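PDB 1IUJ: hypothetical protein TT1380 from Thermus thermophilus, which is of unknown function but belongs to the antibiotic biosynthesis monooxygenase family, may act as a monooxygenase, and binds zinc ions. Local coordinates for residues 40-43 / 49-52; 54-59 / 63-68. One frame throughout, in Å; residues are numbered along the deposited sequence.

Overall arrangement
The ferredoxin-like alpha/beta fold of the dimeric alpha-beta barrel family shows how one strand can serve two kinds of contact. Contact 1 pairs strand 35-43 with the start of strand 50-56, a beta hairpin within the four-stranded antiparallel sheet; contact 2 takes over where that strand ends and a short turn leads into helix 59-66. The two follow one another along the chain, their centres about 19 Å apart and on opposite sides of the chain's centre, and beyond their shared strand they do not touch. Zinc belongs to contact 2, through Glu-67, whereas in contact 1 the side chain of Val-40 is about 12 Å from a zinc ion. Both contacts also reach the second subunit.

Contact 1: 40-43 / 49-52; sequences VLRP and PYVV
Val-40 sets CG1 at the edge of the Tyr-50 ring, 4.0 Å from CD2, and its chi1 of -177°, with CG1 anti to the backbone N, brings that methyl there. Leu-41 and Val-51, whose side chains point to the other face of the sheet, form an antiparallel hydrogen-bonded pair: Leu-41 N reaches Val-51 O at 2.9 Å, and Val-51 N returns to Leu-41 O at 3.1 Å with a straighter N-H...O angle of 162°. Leu-41 O also receives a CA-H...O contact from Tyr-50, its CA 3.4 Å away. Arg-42 then puts its CA over one ring face, 4.0 Å from the Tyr-50 centroid, a CH-pi contact, and its side chain runs beside the phenol, CG within 3.4 Å of Tyr-50 OH. Pro-43 covers the same face farther along, its CD 3.9 Å from the Tyr-50 centroid, a second CH-pi contact. Outward from the pair, Glu-19 of helix 15-29 hydrogen-bonds the Tyr-50 hydroxyl, and a strand of the second subunit pairs with residues 40-43, continuing the sheet across the interface. Two main-chain bonds thus fix the hairpin register, while CH-pi packing on one face and the Glu-19 bond at the hydroxyl together restrict how the tyrosine can turn.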
loop_
_atom_site.group_PDB
_atom_site.type_symbol
_atom_site.label_atom_id
_atom_site.label_comp_id
_atom_site.label_asym_id
_atom_site.label_seq_id
_atom_site.Cartn_x
_atom_site.Cartn_y
_atom_site.Cartn_z
ATOM N N VAL B 40 -2.748 9.012 -1.744
ATOM C CA VAL B 40 -2.750 9.290 -0.331
ATOM C C VAL B 40 -3.957 8.573 0.263
ATOM O O VAL B 40 -5.084 8.699 -0.230
ATOM C CB VAL B 40 -2.821 10.798 -0.041
ATOM C CG1 VAL B 40 -2.753 11.043 1.482
ATOM C CG2 VAL B 40 -1.716 11.583 -0.828
ATOM N N LEU B 41 -3.693 7.789 1.293
ATOM C CA LEU B 41 -4.665 6.825 1.828
ATOM C C LEU B 41 -4.999 7.164 3.270
ATOM O O LEU B 41 -4.142 7.156 4.146
ATOM C CB LEU B 41 -4.070 5.407 1.727
ATOM C CG LEU B 41 -3.672 4.917 0.365
ATOM C CD1 LEU B 41 -3.054 3.534 0.476
ATOM C CD2 LEU B 41 -4.847 4.875 -0.619
ATOM N N ARG B 42 -6.271 7.503 3.513
ATOM C CA ARG B 42 -6.739 7.817 4.867
ATOM C C ARG B 42 -7.167 6.525 5.571
ATOM O O ARG B 42 -7.923 5.743 4.967
ATOM C CB ARG B 42 -7.958 8.757 4.797
ATOM C CG ARG B 42 -8.481 9.227 6.164
ATOM C CD ARG B 42 -9.742 10.072 6.055
ATOM N NE ARG B 42 -10.797 9.339 5.377
ATOM C CZ ARG B 42 -11.733 9.904 4.617
ATOM N NH1 ARG B 42 -11.773 11.229 4.459
ATOM N NH2 ARG B 42 -12.640 9.140 4.023
ATOM N N PRO B 43 -6.718 6.302 6.806
ATOM C CA PRO B 43 -7.024 5.056 7.518
ATOM C C PRO B 43 -8.499 4.989 7.878
ATOM O O PRO B 43 -9.120 6.012 8.139
ATOM C CB PRO B 43 -6.162 5.148 8.774
ATOM C CG PRO B 43 -6.047 6.687 9.042
ATOM C CD PRO B 43 -5.908 7.229 7.640
ATOM N N PRO B 49 -2.086 5.121 11.076
ATOM C CA PRO B 49 -1.431 6.119 10.220
ATOM C C PRO B 49 -2.026 6.251 8.810
ATOM O O PRO B 49 -2.507 5.284 8.221
ATOM C CB PRO B 49 0.001 5.592 10.145
ATOM C CG PRO B 49 -0.195 4.070 10.210
ATOM C CD PRO B 49 -1.239 3.924 11.262
ATOM N N TYR B 50 -1.951 7.469 8.265
ATOM C CA TYR B 50 -2.093 7.661 6.814
ATOM C C TYR B 50 -0.975 6.888 6.116
ATOM O O TYR B 50 0.093 6.687 6.709
ATOM C CB TYR B 50 -1.952 9.166 6.462
ATOM C CG TYR B 50 -3.249 9.960 6.482
ATOM C CD1 TYR B 50 -3.861 10.307 7.684
ATOM C CD2 TYR B 50 -3.847 10.356 5.291
ATOM C CE1 TYR B 50 -5.055 11.062 7.683
ATOM C CE2 TYR B 50 -5.047 11.102 5.278
ATOM C CZ TYR B 50 -5.627 11.428 6.477
ATOM O OH TYR B 50 -6.828 12.144 6.453
ATOM N N VAL B 51 -1.237 6.466 4.886
ATOM C CA VAL B 51 -0.177 5.938 4.000
ATOM C C VAL B 51 -0.067 6.734 2.727
ATOM O O VAL B 51 -1.024 6.893 1.997
ATOM C CB VAL B 51 -0.336 4.406 3.715
ATOM C CG1 VAL B 51 0.683 3.935 2.687
ATOM C CG2 VAL B 51 -0.134 3.635 4.989
ATOM N N VAL B 52 1.141 7.225 2.436
ATOM C CA VAL B 52 1.388 7.838 1.138
ATOM C C VAL B 52 2.077 6.745 0.333
ATOM O O VAL B 52 3.206 6.303 0.665
ATOM C CB VAL B 52 2.281 9.060 1.231
ATOM C CG1 VAL B 52 2.637 9.535 -0.186
ATOM C CG2 VAL B 52 1.659 10.170 2.110
#

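Contact 2: 54-59 / 63-68; sequences TLWESE and RAWTES. With ZN (zinc ion), chain D.
Trp-56 and Trp-65 meet where the end of strand 50-56 faces helix 59-66, Trp-56 CZ2 lying 3.5 Å from Trp-65 CE3. The indoles are neither stacked nor edge-to-face; the six-membered ring of Trp-56 and the five-membered ring of Trp-65 are inclined at 35°. Trp-65 holds its indole toward the strand, its CG opposite the backbone N (chi1 -177°), and Trp-56 CH2 comes 3.5 Å from Trp-65 CB. Two residues before Trp-65, Arg-63 N bonds Glu-59 O at 2.8 Å, an i to i+4 bond of the first helical turn, and the two side chains stack: the carboxylate lies over a guanidinium face, planes 24° apart, with Glu-59 OE2 3.3 Å from Arg-63 NH2. Since the oxygen sits well out of the guanidinium plane, this salt bridge is one of charge alone. Farther out, Val-29 and Met-32 pack on both tryptophans, and Lys-44 of the second subunit forms a salt bridge with Glu-59 OE1. At the helix end Ser-68 OG bonds Trp-65 O, 2.8 Å away, and Glu-67, just past the helix, binds zinc through OE1 at 1.9 Å. Apolar indole packing therefore joins helix to sheet, while Glu-59, paired with Arg-63 and Lys-44 of the second subunit, is probably kept ionised.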
loop_
_atom_site.group_PDB
_atom_site.type_symbol
_atom_site.label_atom_id
_atom_site.label_comp_id
_atom_site.label_asym_id
_atom_site.label_seq_id
_atom_site.Cartn_x
_atom_site.Cartn_y
_atom_site.Cartn_z
ATOM N N THR B 54 3.558 5.400 -3.260
ATOM C CA THR B 54 4.077 5.940 -4.509
ATOM C C THR B 54 4.665 4.834 -5.337
ATOM O O THR B 54 5.379 3.968 -4.807
ATOM C CB THR B 54 5.122 7.002 -4.222
ATOM O OG1 THR B 54 4.560 8.018 -3.375
ATOM C CG2 THR B 54 5.513 7.747 -5.548
ATOM N N LEU B 55 4.273 4.805 -6.610
ATOM C CA LEU B 55 4.695 3.778 -7.562
ATOM C C LEU B 55 5.731 4.368 -8.493
ATOM O O LEU B 55 5.506 5.438 -9.061
ATOM C CB LEU B 55 3.494 3.313 -8.400
ATOM C CG LEU B 55 2.535 2.286 -7.799
ATOM C CD1 LEU B 55 1.904 2.787 -6.494
ATOM C CD2 LEU B 55 1.465 2.000 -8.880
ATOM N N TRP B 56 6.847 3.663 -8.637
ATOM C CA TRP B 56 7.998 4.118 -9.448
ATOM C C TRP B 56 8.414 3.045 -10.448
ATOM O O TRP B 56 8.262 1.851 -10.194
ATOM C CB TRP B 56 9.186 4.347 -8.487
ATOM C CG TRP B 56 9.007 5.547 -7.556
ATOM C CD1 TRP B 56 8.672 5.538 -6.229
ATOM C CD2 TRP B 56 9.244 6.910 -7.901
ATOM N NE1 TRP B 56 8.626 6.826 -5.743
ATOM C CE2 TRP B 56 8.995 7.688 -6.747
ATOM C CE3 TRP B 56 9.641 7.560 -9.079
ATOM C CZ2 TRP B 56 9.106 9.087 -6.748
ATOM C CZ3 TRP B 56 9.752 8.953 -9.074
ATOM C CH2 TRP B 56 9.500 9.688 -7.920
ATOM N N GLU B 57 8.989 3.459 -11.587
ATOM C CA GLU B 57 9.504 2.485 -12.554
ATOM C C GLU B 57 10.614 1.602 -11.976
ATOM O O GLU B 57 10.762 0.438 -12.367
ATOM C CB GLU B 57 10.047 3.245 -13.780
ATOM C CG GLU B 57 10.437 2.409 -14.965
ATOM C CD GLU B 57 9.306 2.366 -15.963
ATOM O OE1 GLU B 57 8.393 1.539 -15.756
ATOM O OE2 GLU B 57 9.313 3.185 -16.929
ATOM N N SER B 58 11.386 2.166 -11.037
ATOM C CA SER B 58 12.507 1.474 -10.417
ATOM C C SER B 58 12.902 2.113 -9.120
ATOM O O SER B 58 12.577 3.264 -8.872
ATOM C CB SER B 58 13.729 1.473 -11.340
ATOM O OG SER B 58 14.284 2.789 -11.475
ATOM N N GLU B 59 13.662 1.376 -8.310
ATOM C CA GLU B 59 14.256 1.949 -7.120
ATOM C C GLU B 59 15.169 3.157 -7.448
ATOM O O GLU B 59 15.175 4.147 -6.718
ATOM C CB GLU B 59 14.980 0.856 -6.334
ATOM C CG GLU B 59 15.623 1.358 -5.049
ATOM C CD GLU B 59 16.279 0.251 -4.243
ATOM O OE1 GLU B 59 16.227 -0.947 -4.613
ATOM O OE2 GLU B 59 16.885 0.614 -3.245
ATOM N N ARG B 63 15.423 6.869 -5.949
ATOM C CA ARG B 63 16.625 7.493 -5.374
ATOM C C ARG B 63 16.899 8.865 -6.004
ATOM O O ARG B 63 17.199 9.802 -5.308
ATOM C CB ARG B 63 17.866 6.641 -5.531
ATOM C CG ARG B 63 17.751 5.206 -4.925
ATOM C CD ARG B 63 18.363 4.075 -5.844
ATOM N NE ARG B 63 18.900 2.865 -5.176
ATOM C CZ ARG B 63 19.195 1.703 -5.765
ATOM N NH1 ARG B 63 19.008 1.498 -7.064
ATOM N NH2 ARG B 63 19.668 0.690 -5.028
ATOM N N ALA B 64 16.758 8.978 -7.314
ATOM C CA ALA B 64 16.975 10.269 -7.980
ATOM C C ALA B 64 16.000 11.323 -7.444
ATOM O O ALA B 64 16.346 12.486 -7.166
ATOM C CB ALA B 64 16.834 10.094 -9.463
ATOM N N TRP B 65 14.760 10.900 -7.258
ATOM C CA TRP B 65 13.778 11.770 -6.690
ATOM C C TRP B 65 14.152 12.277 -5.295
ATOM O O TRP B 65 14.027 13.456 -5.008
ATOM C CB TRP B 65 12.438 11.057 -6.625
ATOM C CG TRP B 65 11.463 12.006 -6.121
ATOM C CD1 TRP B 65 11.233 13.279 -6.613
ATOM C CD2 TRP B 65 10.635 11.864 -4.988
ATOM N NE1 TRP B 65 10.291 13.912 -5.851
ATOM C CE2 TRP B 65 9.896 13.062 -4.849
ATOM C CE3 TRP B 65 10.416 10.840 -4.079
ATOM C CZ2 TRP B 65 8.951 13.253 -3.838
ATOM C CZ3 TRP B 65 9.479 11.024 -3.075
ATOM C CH2 TRP B 65 8.760 12.224 -2.957
ATOM N N THR B 66 14.605 11.397 -4.404
ATOM C CA THR B 66 14.988 11.835 -3.054
ATOM C C THR B 66 16.098 12.876 -3.047
ATOM O O THR B 66 16.216 13.623 -2.099
ATOM C CB THR B 66 15.395 10.679 -2.105
ATOM O OG1 THR B 66 16.598 10.040 -2.601
ATOM C CG2 THR B 66 14.313 9.575 -2.040
ATOM N N GLU B 67 16.897 12.920 -4.114
ATOM C CA GLU B 67 17.985 13.867 -4.202
ATOM C C GLU B 67 17.632 15.152 -4.952
ATOM O O GLU B 67 18.505 16.001 -5.111
ATOM C CB GLU B 67 19.200 13.182 -4.818
ATOM C CG GLU B 67 19.758 12.125 -3.848
ATOM C CD GLU B 67 20.827 11.233 -4.447
ATOM O OE1 GLU B 67 21.228 11.392 -5.604
ATOM O OE2 GLU B 67 21.205 10.286 -3.726
ATOM N N SER B 68 16.364 15.306 -5.328
ATOM C CA SER B 68 15.925 16.410 -6.194
ATOM C C SER B 68 15.453 17.646 -5.446
ATOM O O SER B 68 14.963 17.576 -4.334
ATOM C CB SER B 68 14.804 15.904 -7.115
ATOM O OG SER B 68 13.564 15.773 -6.444
HETATM ZN ZN ZN D . 22.931 10.630 -6.162
#